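Local coordinates for protein taurine dioxygenase (PDB 5VN6) that probably catalyses the oxygen-dependent hydroxylation of taurine with 2-oxoglutarate as co-substrate, and binds a magnesium ion at its metal site, at residues Asn103-Asp108 / Gln239-Glu244; Arg46-Phe51 / Thr196-Leu201; Trp249-Lys252 / Val256-Trp259. All coordinates share one frame; numbering follows the deposited sequence.

Interaction 1: Asn103-Asp108 / Gln239-Glu244; sequences NAWHSD and QAAIPE. With MG (magnesium ion), chain C.
A backbone carbonyl lies over an aromatic face here: Ala240 O sits 3.5 Å from Trp105 CE2, above the middle of the indole. Trp105 immediately precedes the HxD motif of the TauD/TfdA dioxygenases, a double-stranded beta-helix (cupin) family, and its indole packs the metal-binding loop against the 3-10 turn that follows helix 228-237. With CG anti to its own carbonyl carbon (chi1 -78°), the indole swings out toward Ala240. The methyl of that alanine packs on the pyrrole side, its CB 3.8 Å from Trp105 CG, in an off-centre CH-pi contact with the five-membered ring. Ala241 adds a lighter touch near Trp105 NE1. The polar partner of Ala240 O is Gln246 NE2, which donates a hydrogen bond to it; the indole gives it only van der Waals contact.

On the far side of the loop, His106 turns away from the 3-10 turn. Its NE2 binds the magnesium ion at 2.4 Å, Asp108 OD1 binds it at 2.3 Å, and His266 completes the protein part of the site. In other members of the family, the corresponding facial triad holds iron. The imidazole is kept from rotating by its other nitrogen: His106 ND1 donates to Ala104 O at 2.7 Å, nearly straight at 170°, with the oxygen almost in the imidazole plane, though the donor is tilted from the plane of the carbonyl.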
loop_
_atom_site.group_PDB
_atom_site.type_symbol
_atom_site.label_atom_id
_atom_site.label_comp_id
_atom_site.label_asym_id
_atom_site.label_seq_id
_atom_site.Cartn_x
_atom_site.Cartn_y
_atom_site.Cartn_z
ATOM N N ASN A 103 -2.775 12.084 3.414
ATOM C CA ASN A 103 -3.050 10.670 3.143
ATOM C C ASN A 103 -3.405 10.494 1.662
ATOM O O ASN A 103 -4.540 10.244 1.279
ATOM C CB ASN A 103 -4.128 10.132 4.080
ATOM C CG ASN A 103 -5.455 10.882 3.973
ATOM O OD1 ASN A 103 -5.493 12.100 3.727
ATOM N ND2 ASN A 103 -6.558 10.148 4.147
ATOM N N ALA A 104 -2.390 10.685 0.824
ATOM C CA ALA A 104 -2.498 10.622 -0.625
ATOM C C ALA A 104 -1.100 10.417 -1.169
ATOM O O ALA A 104 -0.133 10.923 -0.596
ATOM C CB ALA A 104 -3.114 11.896 -1.220
ATOM N N TRP A 105 -0.990 9.690 -2.278
ATOM C CA TRP A 105 0.331 9.506 -2.876
ATOM C C TRP A 105 0.802 10.831 -3.490
ATOM O O TRP A 105 0.272 11.280 -4.507
ATOM C CB TRP A 105 0.290 8.374 -3.899
ATOM C CG TRP A 105 0.320 7.042 -3.200
ATOM C CD1 TRP A 105 -0.692 6.126 -3.118
ATOM C CD2 TRP A 105 1.408 6.514 -2.429
ATOM N NE1 TRP A 105 -0.289 5.042 -2.362
ATOM C CE2 TRP A 105 0.995 5.258 -1.931
ATOM C CE3 TRP A 105 2.696 6.977 -2.123
ATOM C CZ2 TRP A 105 1.821 4.461 -1.141
ATOM C CZ3 TRP A 105 3.521 6.184 -1.339
ATOM C CH2 TRP A 105 3.077 4.927 -0.860
ATOM N N HIS A 106 1.787 11.470 -2.871
ATOM C CA HIS A 106 2.249 12.752 -3.366
ATOM C C HIS A 106 3.751 12.884 -3.202
ATOM O O HIS A 106 4.371 12.288 -2.316
ATOM C CB HIS A 106 1.542 13.933 -2.651
ATOM C CG HIS A 106 1.855 14.046 -1.190
ATOM N ND1 HIS A 106 1.346 13.177 -0.243
ATOM C CD2 HIS A 106 2.611 14.941 -0.510
ATOM C CE1 HIS A 106 1.787 13.525 0.954
ATOM N NE2 HIS A 106 2.551 14.597 0.821
ATOM N N SER A 107 4.326 13.697 -4.069
ATOM C CA SER A 107 5.671 14.212 -3.885
ATOM C C SER A 107 5.538 15.624 -3.337
ATOM O O SER A 107 4.835 16.452 -3.931
ATOM C CB SER A 107 6.446 14.208 -5.204
ATOM O OG SER A 107 7.770 14.650 -4.995
ATOM N N ASP A 108 6.187 15.886 -2.199
ATOM C CA ASP A 108 5.989 17.145 -1.478
ATOM C C ASP A 108 6.125 18.368 -2.379
ATOM O O ASP A 108 7.130 18.531 -3.085
ATOM C CB ASP A 108 6.980 17.246 -0.314
ATOM C CG ASP A 108 6.384 16.763 0.996
ATOM O OD1 ASP A 108 5.155 16.526 1.045
ATOM O OD2 ASP A 108 7.151 16.594 1.969
ATOM N N GLN A 239 0.617 4.218 -10.380
ATOM C CA GLN A 239 1.793 3.365 -10.229
ATOM C C GLN A 239 2.325 3.434 -8.806
ATOM O O GLN A 239 2.895 2.455 -8.312
ATOM C CB GLN A 239 2.886 3.759 -11.253
ATOM C CG GLN A 239 2.484 3.595 -12.746
ATOM C CD GLN A 239 2.083 2.136 -13.118
ATOM O OE1 GLN A 239 2.891 1.205 -12.997
ATOM N NE2 GLN A 239 0.838 1.949 -13.563
ATOM N N ALA A 240 2.122 4.568 -8.114
ATOM C CA ALA A 240 2.585 4.674 -6.735
ATOM C C ALA A 240 1.824 3.743 -5.810
ATOM O O ALA A 240 2.276 3.509 -4.688
ATOM C CB ALA A 240 2.453 6.105 -6.200
ATOM N N ALA A 241 0.670 3.230 -6.224
ATOM C CA ALA A 241 -0.096 2.343 -5.364
ATOM C C ALA A 241 0.350 0.874 -5.460
ATOM O O ALA A 241 -0.276 0.000 -4.842
ATOM C CB ALA A 241 -1.588 2.479 -5.680
ATOM N N ILE A 242 1.425 0.580 -6.185
ATOM C CA ILE A 242 1.869 -0.793 -6.406
ATOM C C ILE A 242 2.744 -1.215 -5.224
ATOM O O ILE A 242 3.813 -0.619 -5.018
ATOM C CB ILE A 242 2.616 -0.938 -7.741
ATOM C CG1 ILE A 242 1.628 -0.779 -8.901
ATOM C CG2 ILE A 242 3.362 -2.291 -7.811
ATOM C CD1 ILE A 242 2.282 -0.586 -10.290
ATOM N N PRO A 243 2.342 -2.222 -4.446
ATOM C CA PRO A 243 3.108 -2.553 -3.235
ATOM C C PRO A 243 4.565 -2.891 -3.491
ATOM O O PRO A 243 5.400 -2.660 -2.603
ATOM C CB PRO A 243 2.339 -3.748 -2.656
ATOM C CG PRO A 243 0.921 -3.526 -3.148
ATOM C CD PRO A 243 1.096 -2.997 -4.548
ATOM N N GLU A 244 4.898 -3.409 -4.682
ATOM C CA GLU A 244 6.291 -3.719 -5.017
ATOM C C GLU A 244 7.213 -2.512 -4.882
ATOM O O GLU A 244 8.417 -2.679 -4.680
ATOM C CB GLU A 244 6.385 -4.260 -6.446
ATOM C CG GLU A 244 6.203 -5.774 -6.543
ATOM C CD GLU A 244 4.747 -6.202 -6.452
ATOM O OE1 GLU A 244 3.857 -5.305 -6.444
ATOM O OE2 GLU A 244 4.492 -7.427 -6.389
HETATM MG MG MG C . 3.965 15.359 2.567
#

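Interaction 2: Arg46-Phe51 / Thr196-Leu201; sequences RHRVLF and TGEKVL
An ST turn just before strand 199-201 presents a carboxylate to an arginine just beyond helix 34-47, and a two-pronged salt bridge results. Arg48, the first residue to leave the helix and one with positive phi, bends at chi2 (-52°) and then runs straight out to meet Glu198 coming from the opposite direction. The grip is end-on, with one nitrogen for each oxygen: Arg48 NH1 to Glu198 OE1 at 2.8 Å and Arg48 NH2 to Glu198 OE2 at 2.7 Å. Both bonds are close to straight and use the syn sides of the carboxylate, whose plane is turned 30° from that of the guanidinium. The oxygens lie within 7° of the guanidinium plane, while the nitrogens stand out of the carboxylate plane.

Thr196 fixes the acid from its own side. Thr196 OG1 accepts from Glu198 N at 3.1 Å, closing the turn, and donates to Glu198 OE1 at 2.7 Å on the anti side, across the carboxylate plane from Arg48 NH1. Val139 of helix 138-143 packs against both Arg48 and Glu198. The charge pair ties the junction between helix 34-47 and inner strand 49-52 of the mixed sheet to the loop leading into edge strand 199-201 of the four-stranded sheet. The paired arginine charge, with three donors in all on the carboxylate, would be expected to favour the ionised glutamate and restrict its rotation.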
loop_
_atom_site.group_PDB
_atom_site.type_symbol
_atom_site.label_atom_id
_atom_site.label_comp_id
_atom_site.label_asym_id
_atom_site.label_seq_id
_atom_site.Cartn_x
_atom_site.Cartn_y
_atom_site.Cartn_z
ATOM N N ARG A 46 20.785 5.945 -2.729
ATOM C CA ARG A 46 20.558 4.566 -3.167
ATOM C C ARG A 46 19.220 4.000 -2.676
ATOM O O ARG A 46 18.568 3.237 -3.394
ATOM C CB ARG A 46 21.727 3.699 -2.699
ATOM C CG ARG A 46 21.498 2.210 -2.641
ATOM C CD ARG A 46 22.721 1.549 -2.008
ATOM N NE ARG A 46 23.951 2.009 -2.660
ATOM C CZ ARG A 46 25.132 2.127 -2.058
ATOM N NH1 ARG A 46 25.263 1.826 -0.773
ATOM N NH2 ARG A 46 26.187 2.556 -2.744
ATOM N N HIS A 47 18.804 4.334 -1.455
ATOM C CA HIS A 47 17.664 3.691 -0.813
ATOM C C HIS A 47 16.437 4.582 -0.727
ATOM O O HIS A 47 15.388 4.136 -0.223
ATOM C CB HIS A 47 18.062 3.222 0.593
ATOM C CG HIS A 47 19.095 2.135 0.591
ATOM N ND1 HIS A 47 18.856 0.886 0.056
ATOM C CD2 HIS A 47 20.372 2.114 1.042
ATOM C CE1 HIS A 47 19.939 0.138 0.187
ATOM N NE2 HIS A 47 20.873 0.860 0.780
ATOM N N ARG A 48 16.541 5.820 -1.217
ATOM C CA ARG A 48 15.450 6.791 -1.363
ATOM C C ARG A 48 14.958 7.366 -0.035
ATOM O O ARG A 48 14.659 8.567 0.047
ATOM C CB ARG A 48 14.271 6.182 -2.132
ATOM C CG ARG A 48 14.637 5.301 -3.340
ATOM C CD ARG A 48 15.580 5.964 -4.298
ATOM N NE ARG A 48 15.947 5.083 -5.399
ATOM C CZ ARG A 48 16.680 5.467 -6.441
ATOM N NH1 ARG A 48 17.105 6.717 -6.513
ATOM N NH2 ARG A 48 16.969 4.613 -7.414
ATOM N N VAL A 49 14.849 6.534 1.003
ATOM C CA VAL A 49 14.393 6.977 2.318
ATOM C C VAL A 49 15.166 6.203 3.380
ATOM O O VAL A 49 15.326 4.983 3.273
ATOM C CB VAL A 49 12.862 6.805 2.497
ATOM C CG1 VAL A 49 12.417 5.356 2.292
ATOM C CG2 VAL A 49 12.406 7.327 3.893
ATOM N N LEU A 50 15.656 6.918 4.400
ATOM C CA LEU A 50 16.434 6.331 5.485
ATOM C C LEU A 50 15.691 6.513 6.802
ATOM O O LEU A 50 15.080 7.557 7.036
ATOM C CB LEU A 50 17.840 6.959 5.585
ATOM C CG LEU A 50 18.784 6.826 4.384
ATOM C CD1 LEU A 50 20.055 7.676 4.585
ATOM C CD2 LEU A 50 19.142 5.352 4.130
ATOM N N PHE A 51 15.745 5.491 7.655
ATOM C CA PHE A 51 15.055 5.489 8.936
ATOM C C PHE A 51 16.042 5.283 10.075
ATOM O O PHE A 51 17.016 4.531 9.948
ATOM C CB PHE A 51 13.980 4.384 8.996
ATOM C CG PHE A 51 12.988 4.452 7.876
ATOM C CD1 PHE A 51 12.007 5.419 7.871
ATOM C CD2 PHE A 51 13.039 3.539 6.824
ATOM C CE1 PHE A 51 11.102 5.488 6.850
ATOM C CE2 PHE A 51 12.138 3.600 5.794
ATOM C CZ PHE A 51 11.161 4.577 5.797
ATOM N N THR A 196 21.667 11.601 -9.734
ATOM C CA THR A 196 21.937 10.259 -10.218
ATOM C C THR A 196 21.705 10.090 -11.711
ATOM O O THR A 196 22.159 9.092 -12.278
ATOM C CB THR A 196 21.054 9.240 -9.485
ATOM O OG1 THR A 196 19.697 9.456 -9.866
ATOM C CG2 THR A 196 21.177 9.399 -7.970
ATOM N N GLY A 197 21.012 11.023 -12.361
ATOM C CA GLY A 197 20.635 10.809 -13.740
ATOM C C GLY A 197 19.514 9.817 -13.957
ATOM O O GLY A 197 19.110 9.612 -15.108
ATOM N N GLU A 198 18.994 9.196 -12.896
ATOM C CA GLU A 198 17.904 8.246 -13.042
ATOM C C GLU A 198 16.633 8.960 -13.477
ATOM O O GLU A 198 16.379 10.105 -13.095
ATOM C CB GLU A 198 17.636 7.522 -11.718
ATOM C CG GLU A 198 18.755 6.628 -11.239
ATOM C CD GLU A 198 18.608 6.293 -9.778
ATOM O OE1 GLU A 198 18.428 7.240 -8.973
ATOM O OE2 GLU A 198 18.650 5.094 -9.428
ATOM N N LYS A 199 15.806 8.260 -14.249
ATOM C CA LYS A 199 14.516 8.812 -14.629
ATOM C C LYS A 199 13.467 8.515 -13.559
ATOM O O LYS A 199 13.441 7.427 -12.975
ATOM C CB LYS A 199 14.094 8.288 -16.001
ATOM C CG LYS A 199 14.989 8.826 -17.136
ATOM C CD LYS A 199 14.411 8.470 -18.514
ATOM C CE LYS A 199 15.363 8.867 -19.645
ATOM N NZ LYS A 199 14.800 8.521 -20.985
ATOM N N VAL A 200 12.639 9.521 -13.276
ATOM C CA VAL A 200 11.625 9.479 -12.233
ATOM C C VAL A 200 10.266 9.697 -12.885
ATOM O O VAL A 200 10.089 10.654 -13.640
ATOM C CB VAL A 200 11.882 10.552 -11.157
ATOM C CG1 VAL A 200 10.882 10.399 -9.985
ATOM C CG2 VAL A 200 13.320 10.488 -10.677
ATOM N N LEU A 201 9.311 8.822 -12.594
ATOM C CA LEU A 201 7.932 9.104 -12.973
ATOM C C LEU A 201 7.395 10.208 -12.066
ATOM O O LEU A 201 7.150 9.986 -10.873
ATOM C CB LEU A 201 7.080 7.838 -12.908
ATOM C CG LEU A 201 5.595 8.021 -13.243
ATOM C CD1 LEU A 201 5.390 8.633 -14.648
ATOM C CD2 LEU A 201 4.833 6.683 -13.089
#

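Interaction 3: Trp249-Lys252 / Val256-Trp259; sequences WRWK and VAIW
Trp251 pushes the far end of its indole against strand 256-260, where Trp251 CH2 meets Ala257 CB at 3.6 Å. This is the tight part of the contact. The methyl approaches the ring obliquely, while the backbone of the strand passes the same six-membered end, Val256 N lying at the ring edge 4.2 Å from Trp251 CZ3. With chi1 at -65°, CG of Trp251 lies beside the backbone N, and this rotation carries the benzo end toward the strand although the side chain does not set out in that direction. Trp249 reinforces the cluster: Trp249 CD1 stands over the centre of the Trp251 indole, 3.6 Å above its plane, and the Trp249 ring presents its edge to that face. Leu121 and Cys123 of strand 118-125 also pack on Trp251, and its polar end is satisfied within the core, Trp251 NE1 donating to Thr133 OG1.

The other side is looser. Lys252 is exposed and makes no contact with 256-259, and Arg250 heads off along an extended chain to bond Pro128 O through NH2, with Pro13 of the second subunit packed beside it. Ala257 thus packs on Trp251 and, from strand 133-137, Trp135, in a compact aromatic core where the connection between strands 246-249 and 256-260 passes from one sheet of the double-stranded beta-helix to the other.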
loop_
_atom_site.group_PDB
_atom_site.type_symbol
_atom_site.label_atom_id
_atom_site.label_comp_id
_atom_site.label_asym_id
_atom_site.label_seq_id
_atom_site.Cartn_x
_atom_site.Cartn_y
_atom_site.Cartn_z
ATOM N N TRP A 249 6.458 2.435 7.239
ATOM C CA TRP A 249 7.258 2.680 8.427
ATOM C C TRP A 249 6.334 2.968 9.596
ATOM O O TRP A 249 5.373 3.734 9.457
ATOM C CB TRP A 249 8.221 3.850 8.200
ATOM C CG TRP A 249 9.020 4.290 9.388
ATOM C CD1 TRP A 249 8.874 5.467 10.091
ATOM C CD2 TRP A 249 10.122 3.597 9.997
ATOM N NE1 TRP A 249 9.801 5.532 11.095
ATOM C CE2 TRP A 249 10.578 4.402 11.069
ATOM C CE3 TRP A 249 10.753 2.370 9.754
ATOM C CZ2 TRP A 249 11.658 4.030 11.882
ATOM C CZ3 TRP A 249 11.824 1.994 10.576
ATOM C CH2 TRP A 249 12.267 2.831 11.617
ATOM N N ARG A 250 6.614 2.336 10.733
ATOM C CA ARG A 250 5.854 2.550 11.955
ATOM C C ARG A 250 6.658 3.435 12.890
ATOM O O ARG A 250 7.817 3.132 13.186
ATOM C CB ARG A 250 5.526 1.232 12.646
ATOM C CG ARG A 250 4.678 1.443 13.870
ATOM C CD ARG A 250 4.170 0.119 14.416
ATOM N NE ARG A 250 3.475 0.320 15.673
ATOM C CZ ARG A 250 2.903 -0.653 16.376
ATOM N NH1 ARG A 250 2.942 -1.910 15.938
ATOM N NH2 ARG A 250 2.289 -0.361 17.512
ATOM N N TRP A 251 6.050 4.529 13.334
ATOM C CA TRP A 251 6.755 5.525 14.141
ATOM C C TRP A 251 6.846 5.116 15.605
ATOM O O TRP A 251 5.934 4.493 16.159
ATOM C CB TRP A 251 6.058 6.881 14.044
ATOM C CG TRP A 251 6.109 7.456 12.671
ATOM C CD1 TRP A 251 5.150 7.372 11.697
ATOM C CD2 TRP A 251 7.213 8.170 12.095
ATOM N NE1 TRP A 251 5.592 8.011 10.545
ATOM C CE2 TRP A 251 6.854 8.506 10.771
ATOM C CE3 TRP A 251 8.464 8.565 12.577
ATOM C CZ2 TRP A 251 7.698 9.231 9.930
ATOM C CZ3 TRP A 251 9.312 9.265 11.729
ATOM C CH2 TRP A 251 8.921 9.592 10.421
ATOM N N LYS A 252 7.960 5.490 16.231
ATOM C CA LYS A 252 8.160 5.437 17.675
ATOM C C LYS A 252 8.729 6.778 18.114
ATOM O O LYS A 252 9.171 7.580 17.288
ATOM C CB LYS A 252 9.116 4.304 18.074
ATOM C CG LYS A 252 8.662 2.899 17.651
ATOM C CD LYS A 252 7.525 2.407 18.505
ATOM C CE LYS A 252 6.908 1.133 17.935
ATOM N NZ LYS A 252 5.650 0.807 18.654
ATOM N N VAL A 256 13.186 8.902 13.238
ATOM C CA VAL A 256 13.501 9.894 12.218
ATOM C C VAL A 256 13.418 9.231 10.849
ATOM O O VAL A 256 13.834 8.075 10.681
ATOM C CB VAL A 256 14.898 10.524 12.462
ATOM C CG1 VAL A 256 15.333 11.418 11.299
ATOM C CG2 VAL A 256 14.900 11.324 13.752
ATOM N N ALA A 257 12.832 9.947 9.885
ATOM C CA ALA A 257 12.856 9.585 8.470
ATOM C C ALA A 257 13.584 10.679 7.703
ATOM O O ALA A 257 13.340 11.870 7.930
ATOM C CB ALA A 257 11.452 9.414 7.884
ATOM N N ILE A 258 14.484 10.275 6.810
ATOM C CA ILE A 258 15.137 11.176 5.866
ATOM C C ILE A 258 14.797 10.670 4.475
ATOM O O ILE A 258 15.077 9.506 4.165
ATOM C CB ILE A 258 16.670 11.192 6.043
ATOM C CG1 ILE A 258 17.082 11.315 7.515
ATOM C CG2 ILE A 258 17.297 12.273 5.159
ATOM C CD1 ILE A 258 18.507 10.818 7.796
ATOM N N TRP A 259 14.228 11.527 3.623
ATOM C CA TRP A 259 13.886 11.036 2.292
ATOM C C TRP A 259 14.211 12.029 1.186
ATOM O O TRP A 259 14.222 13.255 1.382
ATOM C CB TRP A 259 12.411 10.612 2.181
ATOM C CG TRP A 259 11.373 11.700 2.216
ATOM C CD1 TRP A 259 10.809 12.345 1.144
ATOM C CD2 TRP A 259 10.711 12.204 3.386
ATOM N NE1 TRP A 259 9.861 13.252 1.587
ATOM C CE2 TRP A 259 9.776 13.174 2.955
ATOM C CE3 TRP A 259 10.830 11.936 4.758
ATOM C CZ2 TRP A 259 8.959 13.877 3.851
ATOM C CZ3 TRP A 259 10.015 12.627 5.646
ATOM C CH2 TRP A 259 9.092 13.593 5.185
#

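How the interactions relate
The three contacts lie 14 to 17 Å apart, centre to centre, in one cupin-type domain. Interactions 2 and 3 are joined most directly: strands 49-52 and 256-260 are neighbours in the mixed sheet, with a probable hydrogen bond from Leu50 N to Ile258 O at 2.7 Å, and the ring of Phe51 stacks on Trp249. Interaction 1 touches interaction 2 through Gln239 and Leu201, and interaction 3 through Asp108 and Trp259. Along the chain, interactions 1 and 2 alternate their segments, whereas interaction 3 follows both. Only interaction 1 contains metal ligands, His106 and Asp108; the other two join sheets and loops of the same domain, with side chains about 9 to 10 Å from that of His266.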